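Local coordinates for protein ethylbenzene dehydrogenase beta-subunit (Aromatoleum aromaticum, PDB 2IVF) that binds several iron/sulfur clusters and one fe3-s4 cluster, as the ferredoxin-like iron-sulfur subunit of a three-chain enzyme complex that also contains a haem, at residues B[274-279]-B[312-317]; B[113-118]-B[122-127]; B[279-282]-B[286-289]; B[293-298]-B[305-310]; B[244-249]-B[332-337]. One frame throughout, in Å; residues are numbered along the deposited sequence.

Contact 1: residues B[274-279]-B[312-317]; sequences PPMGAR and VLHTER. With PO4 (phosphate ion), chain P.
Met276 and Leu313 mark the closest approach of residues 274-279 to residues 312-317 of helix 306-321, with their CA atoms 7.8 Å apart. The loop carries Met276 toward the helix. Its CG stands beside the backbone N (chi1 -66°), and with chi2 extended this carries the sulfur over one face of the His314 imidazole. SD is 4.2 Å from the ring centroid, a sulfur-aromatic contact. Behind the sulfur, Met276 CG is 3.7 Å from His314 NE2, and the two side chains run past one another in opposite directions. Leu313 packs alongside, its CD1 lying 3.7 Å from Pro274 O and also near Met276 CG. A water links the segments by donating to Met276 O and hydrogen-bonding to His314 NE2.

The other ring nitrogen serves a phosphate ion, probably a guest from the crystallisation liquor. His314 ND1 donates to phosphate O2 at a modelled 2.4 Å, so short that the exact length is doubtful. Arg317, extended from CG to NE, reaches the same oxygen with NH1 at 3.0 Å, while phosphate O4 lies over a face of its guanidinium. Arg321 also binds the ion. The far side of Arg317 belongs to the subunit interface, where NH2 forms a salt bridge with Asp293 of the alpha-subunit.

The imidazole thus has both nitrogens engaged and a sulfur over one face, which should limit its rotation. A nearby phosphate would probably make protonation of His314 easier, and the arginines would help balance the anion's charge.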
# COMPACT_ATOMS: atom_id res chain seq x y z
N PRO B 274 17.57 -16.36 -4.51
CA PRO B 274 18.00 -15.53 -3.39
C PRO B 274 18.30 -14.11 -3.86
O PRO B 274 18.65 -13.87 -5.03
CB PRO B 274 19.26 -16.25 -2.90
CG PRO B 274 19.84 -16.91 -4.08
CD PRO B 274 18.61 -17.35 -4.88
N PRO B 275 18.22 -13.16 -2.91
CA PRO B 275 18.41 -11.78 -3.21
C PRO B 275 19.85 -11.41 -3.38
O PRO B 275 20.69 -11.77 -2.54
CB PRO B 275 17.81 -11.07 -1.99
CG PRO B 275 18.05 -11.96 -0.87
CD PRO B 275 17.97 -13.38 -1.47
N MET B 276 20.13 -10.67 -4.43
CA MET B 276 21.47 -10.11 -4.69
C MET B 276 21.81 -9.03 -3.66
O MET B 276 22.93 -9.00 -3.15
CB MET B 276 21.51 -9.53 -6.11
CG MET B 276 21.39 -10.58 -7.22
SD MET B 276 21.27 -9.83 -8.85
CE MET B 276 19.64 -9.06 -8.82
N GLY B 277 20.82 -8.19 -3.33
CA GLY B 277 20.99 -7.10 -2.37
C GLY B 277 21.82 -5.96 -2.91
O GLY B 277 22.38 -6.04 -4.00
N ALA B 278 21.81 -4.86 -2.17
CA ALA B 278 22.54 -3.68 -2.52
C ALA B 278 23.98 -3.71 -2.03
O ALA B 278 24.27 -4.23 -0.95
CB ALA B 278 21.79 -2.42 -1.98
N ARG B 279 24.87 -3.12 -2.82
CA ARG B 279 26.26 -3.03 -2.49
C ARG B 279 26.37 -2.33 -1.15
O ARG B 279 25.64 -1.36 -0.90
CB ARG B 279 27.00 -2.23 -3.53
CG ARG B 279 27.19 -3.03 -4.87
CD ARG B 279 27.52 -2.10 -6.01
NE ARG B 279 28.79 -1.44 -5.78
CZ ARG B 279 29.24 -0.43 -6.50
NH1 ARG B 279 28.57 -0.01 -7.55
NH2 ARG B 279 30.38 0.13 -6.21
N VAL B 312 26.04 -16.76 -10.42
CA VAL B 312 25.34 -17.05 -11.68
C VAL B 312 24.45 -15.83 -12.00
O VAL B 312 24.42 -15.37 -13.13
CB VAL B 312 24.51 -18.33 -11.55
CG1 VAL B 312 23.56 -18.55 -12.79
CG2 VAL B 312 25.42 -19.53 -11.35
N LEU B 313 23.70 -15.34 -11.02
CA LEU B 313 22.83 -14.19 -11.25
C LEU B 313 23.64 -13.01 -11.74
O LEU B 313 23.24 -12.33 -12.68
CB LEU B 313 22.09 -13.79 -10.00
CG LEU B 313 21.01 -14.78 -9.52
CD1 LEU B 313 20.52 -14.43 -8.16
CD2 LEU B 313 19.83 -14.80 -10.52
N HIS B 314 24.77 -12.75 -11.11
CA HIS B 314 25.58 -11.61 -11.50
C HIS B 314 26.18 -11.84 -12.86
O HIS B 314 26.22 -10.91 -13.66
CB HIS B 314 26.58 -11.27 -10.42
CG HIS B 314 25.95 -10.66 -9.21
ND1 HIS B 314 25.40 -9.38 -9.22
CD2 HIS B 314 25.69 -11.16 -7.98
CE1 HIS B 314 24.88 -9.12 -8.04
NE2 HIS B 314 25.03 -10.19 -7.27
N THR B 315 26.62 -13.07 -13.16
CA THR B 315 27.24 -13.34 -14.44
C THR B 315 26.20 -13.15 -15.55
O THR B 315 26.45 -12.50 -16.58
CB THR B 315 27.82 -14.75 -14.48
OG1 THR B 315 28.86 -14.79 -13.52
CG2 THR B 315 28.44 -15.08 -15.83
N GLU B 316 25.04 -13.72 -15.33
CA GLU B 316 24.01 -13.73 -16.37
C GLU B 316 23.51 -12.32 -16.60
O GLU B 316 23.24 -11.92 -17.74
CB GLU B 316 22.89 -14.67 -15.99
CG GLU B 316 23.28 -16.15 -16.15
CD GLU B 316 23.90 -16.47 -17.49
OE1 GLU B 316 23.41 -15.98 -18.51
OE2 GLU B 316 24.89 -17.23 -17.53
N ARG B 317 23.38 -11.57 -15.53
CA ARG B 317 23.01 -10.19 -15.64
C ARG B 317 24.04 -9.43 -16.47
O ARG B 317 23.69 -8.65 -17.34
CB ARG B 317 22.87 -9.62 -14.26
CG ARG B 317 22.50 -8.20 -14.26
CD ARG B 317 22.22 -7.73 -12.85
NE ARG B 317 21.95 -6.31 -12.87
CZ ARG B 317 22.26 -5.47 -11.90
NH1 ARG B 317 22.96 -5.87 -10.84
NH2 ARG B 317 21.91 -4.21 -12.03
P PO4 P . 26.24 -7.55 -12.05
O1 PO4 P . 26.14 -8.40 -13.31
O2 PO4 P . 25.07 -7.93 -11.13
O3 PO4 P . 27.56 -7.80 -11.33
O4 PO4 P . 26.15 -6.09 -12.43
O HOH W 1 24.95 -10.29 -4.72

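Contact 2: residues B[113-118]-B[122-127]; sequences FHPTSK and KDPAWG
Thr116 and Ser117 lie against Lys122 and Pro124 where an irregular loop between helix 99-104 and strand 136-138 folds back on itself. An ST turn lies at the bend: Ser117 OG accepts from Ser119 N, and also from Thr120 N. The same hydroxyl is bonded to Asp93. Ser117 OG is anti to its own nitrogen (chi1 166°), which directs it to these partners. Ser117 CB lies 3.4 Å from Lys122 O. One backbone bond closes the loop, from Ser117 N to Lys122 O at 2.7 Å. Thr116 CA adds a CA-H...O contact to that carbonyl.

His114 CG stands between the backbone N and the carbonyl carbon (chi1 75°). From there ND1 donates to Pro115 O at 2.7 Å. The acceptor lies in the ring plane, but the nitrogen sits above the carbonyl plane. This bond helps fix the ring's rotation. The CE1 corner then comes 3.5 Å from Asp123 OD1, with ring and carboxylate planes 74° apart.

The two prolines form the apolar part. Their rings cross at about a right angle, and Pro115 CG meets Pro124 CG at 3.7 Å. Phe95 packs on both, and Gly870 of the alpha-subunit touches Pro115. The loop thus lies beside the alpha-subunit at Pro115. Asp123 folds its carboxylate back toward His114 and Thr116. There a water bridges the gap, 2.6 Å from Thr116 OG1 and donating to Asp123 OD1 at 2.7 Å.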
# COMPACT_ATOMS: atom_id res chain seq x y z
N PHE B 113 -9.02 5.09 16.88
CA PHE B 113 -9.11 3.85 16.13
C PHE B 113 -7.86 3.01 16.34
O PHE B 113 -6.75 3.47 16.08
CB PHE B 113 -9.27 4.19 14.62
CG PHE B 113 -9.60 3.00 13.78
CD1 PHE B 113 -10.90 2.50 13.76
CD2 PHE B 113 -8.61 2.35 13.06
CE1 PHE B 113 -11.19 1.41 12.98
CE2 PHE B 113 -8.91 1.23 12.30
CZ PHE B 113 -10.21 0.76 12.27
N HIS B 114 -8.03 1.77 16.82
CA HIS B 114 -6.89 0.99 17.14
C HIS B 114 -7.27 -0.48 17.22
O HIS B 114 -8.45 -0.81 17.36
CB HIS B 114 -6.33 1.49 18.47
CG HIS B 114 -7.13 1.06 19.64
ND1 HIS B 114 -7.09 -0.23 20.13
CD2 HIS B 114 -8.03 1.73 20.40
CE1 HIS B 114 -7.91 -0.33 21.16
NE2 HIS B 114 -8.50 0.85 21.34
N PRO B 115 -6.28 -1.37 17.08
CA PRO B 115 -6.54 -2.81 17.18
C PRO B 115 -6.63 -3.32 18.59
O PRO B 115 -6.10 -2.69 19.52
CB PRO B 115 -5.31 -3.41 16.49
CG PRO B 115 -4.23 -2.42 16.79
CD PRO B 115 -4.87 -1.09 16.75
N THR B 116 -7.29 -4.47 18.72
CA THR B 116 -7.43 -5.20 19.97
C THR B 116 -7.15 -6.66 19.58
O THR B 116 -7.68 -7.14 18.59
CB THR B 116 -8.84 -5.09 20.55
OG1 THR B 116 -9.15 -3.72 20.81
CG2 THR B 116 -9.01 -5.90 21.85
N SER B 117 -6.31 -7.35 20.36
CA SER B 117 -6.02 -8.77 20.12
C SER B 117 -7.26 -9.61 20.32
O SER B 117 -7.99 -9.45 21.29
CB SER B 117 -4.90 -9.28 21.04
OG SER B 117 -4.84 -10.71 21.04
N LYS B 118 -7.47 -10.56 19.41
CA LYS B 118 -8.54 -11.52 19.56
C LYS B 118 -8.19 -12.58 20.63
O LYS B 118 -9.06 -13.24 21.16
CB LYS B 118 -8.89 -12.20 18.24
CG LYS B 118 -10.33 -12.74 18.24
CD LYS B 118 -10.83 -13.20 16.86
CE LYS B 118 -12.33 -13.50 16.94
NZ LYS B 118 -12.90 -14.10 15.68
N LYS B 122 -6.93 -7.41 24.63
CA LYS B 122 -6.25 -6.15 24.92
C LYS B 122 -5.48 -5.66 23.71
O LYS B 122 -5.45 -6.33 22.69
CB LYS B 122 -5.28 -6.36 26.07
CG LYS B 122 -5.91 -7.08 27.26
CD LYS B 122 -4.90 -7.22 28.38
CE LYS B 122 -5.27 -8.31 29.38
NZ LYS B 122 -6.62 -8.85 29.11
N ASP B 123 -4.80 -4.53 23.85
CA ASP B 123 -3.97 -4.06 22.75
C ASP B 123 -2.89 -5.09 22.44
O ASP B 123 -2.26 -5.64 23.35
CB ASP B 123 -3.23 -2.77 23.04
CG ASP B 123 -4.14 -1.64 23.45
OD1 ASP B 123 -5.36 -1.65 23.18
OD2 ASP B 123 -3.58 -0.72 24.05
N PRO B 124 -2.64 -5.28 21.14
CA PRO B 124 -1.69 -6.29 20.70
C PRO B 124 -0.28 -5.81 20.90
O PRO B 124 -0.01 -4.62 20.79
CB PRO B 124 -2.00 -6.45 19.22
CG PRO B 124 -2.62 -5.15 18.78
CD PRO B 124 -3.29 -4.58 20.02
N ALA B 125 0.61 -6.73 21.24
CA ALA B 125 2.02 -6.42 21.27
C ALA B 125 2.74 -7.22 20.19
O ALA B 125 3.99 -7.23 20.11
CB ALA B 125 2.59 -6.73 22.69
N TRP B 126 1.95 -7.92 19.38
CA TRP B 126 2.42 -8.63 18.23
C TRP B 126 1.22 -8.87 17.33
O TRP B 126 0.06 -8.71 17.74
CB TRP B 126 3.07 -9.94 18.63
CG TRP B 126 3.62 -10.69 17.49
CD1 TRP B 126 3.05 -11.76 16.85
CD2 TRP B 126 4.85 -10.43 16.80
NE1 TRP B 126 3.85 -12.18 15.82
CE2 TRP B 126 4.95 -11.37 15.75
CE3 TRP B 126 5.87 -9.48 16.95
CZ2 TRP B 126 6.01 -11.38 14.88
CZ3 TRP B 126 6.94 -9.53 16.12
CH2 TRP B 126 7.01 -10.46 15.10
N GLY B 127 1.52 -9.18 16.08
CA GLY B 127 0.53 -9.62 15.13
C GLY B 127 1.21 -9.98 13.82
O GLY B 127 2.44 -9.89 13.67
O HOH W 2 -7.60 -3.14 22.75

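Contact 3: residues B[279-282]-B[286-289]; sequences RGFG and EITD
Arg279 grips the carbonyl of Thr288 side-on with two nitrogens. NE donates to Thr288 O at 2.8 Å, in the carbonyl plane, and NH2 adds a second bond at 3.0 Å from above it. The acceptor lies in the guanidinium plane, and the bend at chi3 (64°) turns the group to it. NH1 looks outward to a salt bridge with Glu430 of the alpha-subunit.

Gly280 O also accepts twice. Thr288 N bonds it at 2.9 Å, while Thr288 OG1 approaches from above the carbonyl plane. The hydroxyl stands between backbone N and carbonyl carbon (chi1 75°). Gly282 N donates to Glu286 O at 2.8 Å. These backbone bonds flank Phe281 and Ile287, an antiparallel non-hydrogen-bonded pair, and make a small beta hairpin.

Packing follows on one side. Ile287 CD1 sits over a face of the Phe281 ring, offset toward its rim, in a CH-pi contact 4.0 Å from the centroid. The Ile287 side chain crosses Arg279 at about a right angle, with CG1 3.6 Å from Arg279 NH2. On the other side, Thr288 CG2 presses on Gly282 N at 3.2 Å.

The hairpin is a projection against the alpha-subunit, whose Leu294 packs on Arg279 and Ile287. Within this chain, Phe281 N is bonded to Asn141 at the start of strand 141-149. The chain turns a corner at Asp289 and then runs on to helix 295-302.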
# COMPACT_ATOMS: atom_id res chain seq x y z
N ARG B 279 24.87 -3.12 -2.82
CA ARG B 279 26.26 -3.03 -2.49
C ARG B 279 26.37 -2.33 -1.15
O ARG B 279 25.64 -1.36 -0.90
CB ARG B 279 27.00 -2.23 -3.53
CG ARG B 279 27.19 -3.03 -4.87
CD ARG B 279 27.52 -2.10 -6.01
NE ARG B 279 28.79 -1.44 -5.78
CZ ARG B 279 29.24 -0.43 -6.50
NH1 ARG B 279 28.57 -0.01 -7.55
NH2 ARG B 279 30.38 0.13 -6.21
N GLY B 280 27.28 -2.82 -0.32
CA GLY B 280 27.50 -2.24 0.99
C GLY B 280 28.67 -1.27 1.01
O GLY B 280 29.47 -1.15 0.06
N PHE B 281 28.80 -0.63 2.15
CA PHE B 281 29.90 0.25 2.42
C PHE B 281 30.92 -0.47 3.26
O PHE B 281 30.54 -1.26 4.11
CB PHE B 281 29.36 1.46 3.17
CG PHE B 281 28.39 2.20 2.37
CD1 PHE B 281 28.82 3.14 1.46
CD2 PHE B 281 27.05 1.94 2.51
CE1 PHE B 281 27.87 3.81 0.68
CE2 PHE B 281 26.11 2.60 1.74
CZ PHE B 281 26.51 3.54 0.85
N GLY B 282 32.20 -0.18 3.03
CA GLY B 282 33.28 -0.80 3.78
C GLY B 282 33.51 -0.16 5.12
O GLY B 282 32.87 0.87 5.48
N GLU B 286 33.54 3.82 2.45
CA GLU B 286 33.43 3.96 1.01
C GLU B 286 32.62 2.82 0.41
O GLU B 286 32.42 1.73 1.00
CB GLU B 286 34.83 4.06 0.35
CG GLU B 286 35.75 5.22 0.83
CD GLU B 286 35.24 6.60 0.49
OE1 GLU B 286 34.37 6.74 -0.39
OE2 GLU B 286 35.68 7.58 1.16
N ILE B 287 32.11 3.05 -0.79
CA ILE B 287 31.30 2.04 -1.44
C ILE B 287 32.19 0.83 -1.86
O ILE B 287 33.33 0.99 -2.26
CB ILE B 287 30.50 2.63 -2.64
CG1 ILE B 287 29.43 1.66 -3.09
CG2 ILE B 287 31.45 2.97 -3.81
CD1 ILE B 287 28.29 1.39 -2.05
N THR B 288 31.66 -0.38 -1.72
CA THR B 288 32.41 -1.57 -2.08
C THR B 288 31.76 -2.18 -3.33
O THR B 288 30.74 -1.69 -3.83
CB THR B 288 32.42 -2.64 -0.95
OG1 THR B 288 31.14 -3.30 -0.92
CG2 THR B 288 32.73 -2.05 0.44
N ASP B 289 32.33 -3.28 -3.80
CA ASP B 289 31.77 -4.00 -4.95
C ASP B 289 30.96 -5.20 -4.52
O ASP B 289 30.62 -6.05 -5.36
CB ASP B 289 32.90 -4.46 -5.89
CG ASP B 289 33.93 -5.38 -5.21
OD1 ASP B 289 33.83 -5.65 -4.00
OD2 ASP B 289 34.85 -5.84 -5.90
O HOH W 3 33.36 -0.09 -5.31

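Contact 4: residues B[293-298]-B[305-310]; sequences IPLDVL and EVKRVL
Leu295 and Val306 slide past each other in opposite directions where helix 295-302 meets the beginning of helix 306-321. Leu295 CG is anti to the backbone N (chi1 175°), which swings the branched end across to the second helix. Its CD1 branch lies against Val306 CG1 at 3.4 Å, tighter than usual for two carbons. The other branch, CD2, rests on the aliphatic part of Lys307, 4.0 Å from its CD. These two side chains cross at about a right angle, and the extended lysine leads its amine away.

Leu298 comes one turn later and points toward the second helix. It crosses Val306 at about a right angle as well. Leu298 CB meets Val306 CG1 at 3.7 Å, so this one methyl is held by both leucines. The other methyl, Val306 CG2, touches the backbone instead, 3.7 Å from Leu298 O. Further along, Leu298 CD1 and Leu310 CD1 approach to 4.2 Å.

The two helices follow each other in the chain, and the first begins right after Pro294 at its N-cap. Other parts of the fold complete the apolar layer. Phe145 of strand 141-149 and Pro275 pack on Leu298, and Leu258 of strand 258-259 packs on Val306.

The pairing itself is made mainly of methyl and methylene groups, with the charged ends directed away from it. Arg308 and Glu305 form a salt bridge within their own segment, though its hydrogen bond is weak. Shape and close packing, rather than polar bonds, therefore probably help set how these two helices lie together.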
# COMPACT_ATOMS: atom_id res chain seq x y z
N ILE B 293 24.43 -8.09 2.08
CA ILE B 293 23.70 -9.20 2.72
C ILE B 293 24.73 -10.27 3.05
O ILE B 293 25.47 -10.74 2.17
CB ILE B 293 22.60 -9.84 1.85
CG1 ILE B 293 21.58 -8.80 1.38
CG2 ILE B 293 21.94 -11.00 2.65
CD1 ILE B 293 20.60 -9.34 0.43
N PRO B 294 24.84 -10.62 4.33
CA PRO B 294 25.82 -11.60 4.70
C PRO B 294 25.49 -12.96 4.12
O PRO B 294 24.34 -13.44 4.18
CB PRO B 294 25.76 -11.61 6.23
CG PRO B 294 25.11 -10.29 6.58
CD PRO B 294 24.12 -10.09 5.51
N LEU B 295 26.48 -13.57 3.52
CA LEU B 295 26.22 -14.83 2.84
C LEU B 295 25.71 -15.89 3.83
O LEU B 295 24.84 -16.70 3.50
CB LEU B 295 27.48 -15.31 2.13
CG LEU B 295 27.51 -16.67 1.44
CD1 LEU B 295 26.41 -16.79 0.37
CD2 LEU B 295 28.95 -16.95 0.88
N ASP B 296 26.26 -15.91 5.05
CA ASP B 296 25.89 -16.97 5.97
C ASP B 296 24.43 -16.87 6.38
O ASP B 296 23.81 -17.88 6.65
CB ASP B 296 26.84 -17.07 7.18
CG ASP B 296 26.92 -15.79 8.00
OD1 ASP B 296 26.52 -14.73 7.53
OD2 ASP B 296 27.43 -15.85 9.14
N VAL B 297 23.88 -15.66 6.36
CA VAL B 297 22.46 -15.46 6.59
C VAL B 297 21.62 -16.10 5.50
O VAL B 297 20.72 -16.87 5.79
CB VAL B 297 22.13 -13.93 6.73
CG1 VAL B 297 20.62 -13.67 6.78
CG2 VAL B 297 22.79 -13.39 8.01
N LEU B 298 21.99 -15.87 4.24
CA LEU B 298 21.26 -16.44 3.14
C LEU B 298 21.46 -17.96 3.10
O LEU B 298 20.52 -18.68 2.80
CB LEU B 298 21.64 -15.83 1.79
CG LEU B 298 21.29 -14.37 1.62
CD1 LEU B 298 21.65 -13.86 0.22
CD2 LEU B 298 19.81 -14.21 1.84
N GLU B 305 24.36 -23.65 -1.57
CA GLU B 305 24.45 -23.28 -2.98
C GLU B 305 24.27 -21.79 -3.21
O GLU B 305 24.41 -21.34 -4.32
CB GLU B 305 23.46 -24.09 -3.80
CG GLU B 305 23.88 -25.58 -3.76
CD GLU B 305 23.01 -26.49 -4.54
OE1 GLU B 305 22.13 -25.99 -5.29
OE2 GLU B 305 23.20 -27.74 -4.42
N VAL B 306 23.96 -21.02 -2.17
CA VAL B 306 23.70 -19.60 -2.35
C VAL B 306 24.83 -18.83 -3.08
O VAL B 306 24.59 -18.05 -4.00
CB VAL B 306 23.40 -18.93 -1.00
CG1 VAL B 306 23.38 -17.34 -1.16
CG2 VAL B 306 22.06 -19.44 -0.45
N LYS B 307 26.06 -19.04 -2.66
CA LYS B 307 27.20 -18.34 -3.26
C LYS B 307 27.25 -18.55 -4.78
O LYS B 307 27.48 -17.60 -5.54
CB LYS B 307 28.51 -18.85 -2.65
CG LYS B 307 29.76 -18.11 -3.10
CD LYS B 307 30.94 -18.49 -2.21
CE LYS B 307 32.12 -17.57 -2.36
NZ LYS B 307 33.36 -18.24 -1.71
N ARG B 308 27.11 -19.81 -5.22
CA ARG B 308 27.08 -20.15 -6.64
C ARG B 308 25.94 -19.41 -7.33
O ARG B 308 26.11 -18.75 -8.36
CB ARG B 308 26.92 -21.70 -6.83
CG ARG B 308 26.75 -22.13 -8.35
CD ARG B 308 26.49 -23.62 -8.59
NE ARG B 308 25.29 -24.00 -7.90
CZ ARG B 308 24.04 -23.82 -8.35
NH1 ARG B 308 23.80 -23.32 -9.58
NH2 ARG B 308 23.03 -24.15 -7.56
N VAL B 309 24.77 -19.48 -6.72
CA VAL B 309 23.62 -18.85 -7.32
C VAL B 309 23.82 -17.35 -7.50
O VAL B 309 23.53 -16.82 -8.57
CB VAL B 309 22.39 -19.15 -6.53
CG1 VAL B 309 21.20 -18.30 -7.06
CG2 VAL B 309 22.17 -20.70 -6.60
N LEU B 310 24.34 -16.68 -6.49
CA LEU B 310 24.54 -15.25 -6.59
C LEU B 310 25.52 -14.96 -7.71
O LEU B 310 25.36 -13.99 -8.49
CB LEU B 310 25.00 -14.66 -5.24
CG LEU B 310 23.97 -14.74 -4.10
CD1 LEU B 310 24.60 -14.23 -2.79
CD2 LEU B 310 22.67 -13.98 -4.42

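Contact 5: residues B[244-249]-B[332-337]; sequences TSHVHK and LISKKW
His246 reaches across to Ser334, and this pair carries the whole contact. Its CB points toward the second segment from the first turn of helix 246-253. CG lies beside the backbone N (chi1 -73°), which sends the ring along the line to the serine. CB, CG, ND1 and CE1 stay farther from Ser334 than the other two ring atoms do. The touching begins at CD2, 3.3 Å from Ser334 OG. At the tip, NE2 donates to the same oxygen at 3.1 Å. The bond is weak and bent, with an N-H...O angle of 122°. The hydroxyl lies at the ring edge, near its plane. Leu331 and Asp339 also touch the His246 side chain.

Ser334 has a stronger partner elsewhere. Its OG is bonded to Leu331 O, three residues back in helix 327-333, and this second bond helps place the oxygen that the histidine meets. Ser334 is the first residue to leave that helix and has a positive phi of 54°. Carbonyls at and just past the helix end face cationic groups: Lys27 and Arg340 bind Leu332 O, and Arg233 binds Ser334 O.

His246 opens its own helix, right after the N-cap Ser245, whose OG accepts from His248 N at 3.0 Å.

The link thus joins the start of one helix to the end of another. Val247 packs helix 246-253 onto strand 19-24, through Val20 and Val22. On the other side, Leu332 and Ile333 pack against helix 306-321, and residues 332-337 continue along the alpha-subunit.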
# COMPACT_ATOMS: atom_id res chain seq x y z
N THR B 244 9.69 -27.63 -20.23
CA THR B 244 9.46 -26.35 -20.86
C THR B 244 9.08 -25.26 -19.89
O THR B 244 8.96 -24.11 -20.29
CB THR B 244 8.39 -26.50 -21.96
OG1 THR B 244 7.10 -26.75 -21.39
CG2 THR B 244 8.79 -27.68 -22.85
N SER B 245 8.92 -25.56 -18.61
CA SER B 245 8.38 -24.59 -17.68
C SER B 245 9.48 -23.73 -17.09
O SER B 245 10.61 -24.21 -16.95
CB SER B 245 7.64 -25.30 -16.53
OG SER B 245 8.48 -26.14 -15.73
N HIS B 246 9.14 -22.50 -16.72
CA HIS B 246 10.01 -21.70 -15.87
C HIS B 246 10.47 -22.42 -14.63
O HIS B 246 11.66 -22.36 -14.28
CB HIS B 246 9.35 -20.38 -15.46
CG HIS B 246 9.27 -19.41 -16.58
ND1 HIS B 246 9.21 -19.82 -17.88
CD2 HIS B 246 9.23 -18.05 -16.60
CE1 HIS B 246 9.18 -18.77 -18.68
NE2 HIS B 246 9.19 -17.68 -17.93
N VAL B 247 9.57 -23.10 -13.94
CA VAL B 247 9.98 -23.71 -12.68
C VAL B 247 11.04 -24.79 -12.93
O VAL B 247 12.02 -24.86 -12.23
CB VAL B 247 8.77 -24.21 -11.82
CG1 VAL B 247 7.91 -23.03 -11.38
CG2 VAL B 247 7.94 -25.24 -12.55
N HIS B 248 10.86 -25.63 -13.92
CA HIS B 248 11.87 -26.62 -14.20
C HIS B 248 13.20 -25.98 -14.55
O HIS B 248 14.26 -26.41 -14.05
CB HIS B 248 11.47 -27.51 -15.36
CG HIS B 248 12.49 -28.54 -15.62
ND1 HIS B 248 12.49 -29.75 -14.97
CD2 HIS B 248 13.57 -28.53 -16.43
CE1 HIS B 248 13.52 -30.46 -15.40
NE2 HIS B 248 14.20 -29.74 -16.27
N LYS B 249 13.16 -24.92 -15.37
CA LYS B 249 14.38 -24.25 -15.84
C LYS B 249 15.16 -23.54 -14.73
O LYS B 249 16.39 -23.55 -14.73
CB LYS B 249 14.04 -23.27 -16.96
CG LYS B 249 13.70 -23.99 -18.25
CD LYS B 249 13.17 -23.03 -19.30
CE LYS B 249 12.63 -23.78 -20.55
NZ LYS B 249 11.93 -22.81 -21.40
N LEU B 332 13.79 -14.82 -15.75
CA LEU B 332 13.53 -14.17 -14.52
C LEU B 332 12.77 -12.87 -14.78
O LEU B 332 12.02 -12.43 -13.95
CB LEU B 332 14.82 -13.89 -13.75
CG LEU B 332 15.57 -15.07 -13.18
CD1 LEU B 332 16.91 -14.58 -12.53
CD2 LEU B 332 14.75 -15.94 -12.18
N ILE B 333 12.97 -12.26 -15.94
CA ILE B 333 12.24 -11.08 -16.33
C ILE B 333 10.83 -11.49 -16.76
O ILE B 333 9.88 -10.86 -16.33
CB ILE B 333 12.95 -10.37 -17.50
CG1 ILE B 333 14.19 -9.67 -16.97
CG2 ILE B 333 12.01 -9.42 -18.28
CD1 ILE B 333 15.17 -9.25 -17.99
N SER B 334 10.75 -12.47 -17.65
CA SER B 334 9.48 -12.96 -18.25
C SER B 334 8.66 -11.89 -18.90
O SER B 334 7.68 -11.42 -18.33
CB SER B 334 8.60 -13.70 -17.26
OG SER B 334 9.33 -14.77 -16.75
N LYS B 335 9.04 -11.51 -20.09
CA LYS B 335 8.40 -10.39 -20.73
C LYS B 335 6.90 -10.61 -20.97
O LYS B 335 6.11 -9.64 -20.89
CB LYS B 335 9.18 -9.99 -21.97
CG LYS B 335 9.19 -10.91 -23.03
CD LYS B 335 10.09 -10.42 -24.18
CE LYS B 335 9.78 -11.29 -25.38
NZ LYS B 335 10.45 -10.99 -26.69
N LYS B 336 6.53 -11.87 -21.17
CA LYS B 336 5.14 -12.31 -21.27
C LYS B 336 4.76 -13.00 -19.97
O LYS B 336 5.24 -14.07 -19.67
CB LYS B 336 4.97 -13.29 -22.41
CG LYS B 336 3.51 -13.79 -22.60
CD LYS B 336 3.42 -14.73 -23.79
CE LYS B 336 2.01 -15.19 -24.09
NZ LYS B 336 2.05 -16.34 -25.10
N TRP B 337 3.90 -12.37 -19.21
CA TRP B 337 3.58 -12.76 -17.87
C TRP B 337 3.06 -14.17 -17.83
O TRP B 337 3.48 -14.95 -16.97
CB TRP B 337 2.54 -11.76 -17.32
CG TRP B 337 1.90 -12.12 -16.04
CD1 TRP B 337 2.41 -12.05 -14.81
CD2 TRP B 337 0.55 -12.51 -15.91
NE1 TRP B 337 1.47 -12.42 -13.88
CE2 TRP B 337 0.32 -12.74 -14.54
CE3 TRP B 337 -0.45 -12.81 -16.82
CZ2 TRP B 337 -0.90 -13.21 -14.08
CZ3 TRP B 337 -1.65 -13.23 -16.35
CH2 TRP B 337 -1.87 -13.41 -15.01

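Contact 1 connects to contacts 3, 4 and 5. Contacts 1 and 4 have centres 10 Å apart, share helix 306-321 and touch where Pro275 O meets Leu310 CD2 at 3.5 Å. Contact 1 also meets contact 5, through Leu313 CD2 and Leu332 CD1 at 3.6 Å. Contact 3 starts from the same stretch as contact 1 and shares Arg279, their centres 15 Å apart. Along the sequence, contact 4 is nested within contact 1, and contact 1 within contact 5. Contact 2 stands alone, its centre 37 to 41 Å from the others. The Ser334 side chain of contact 5 is about 13 Å from an iron/sulfur cluster.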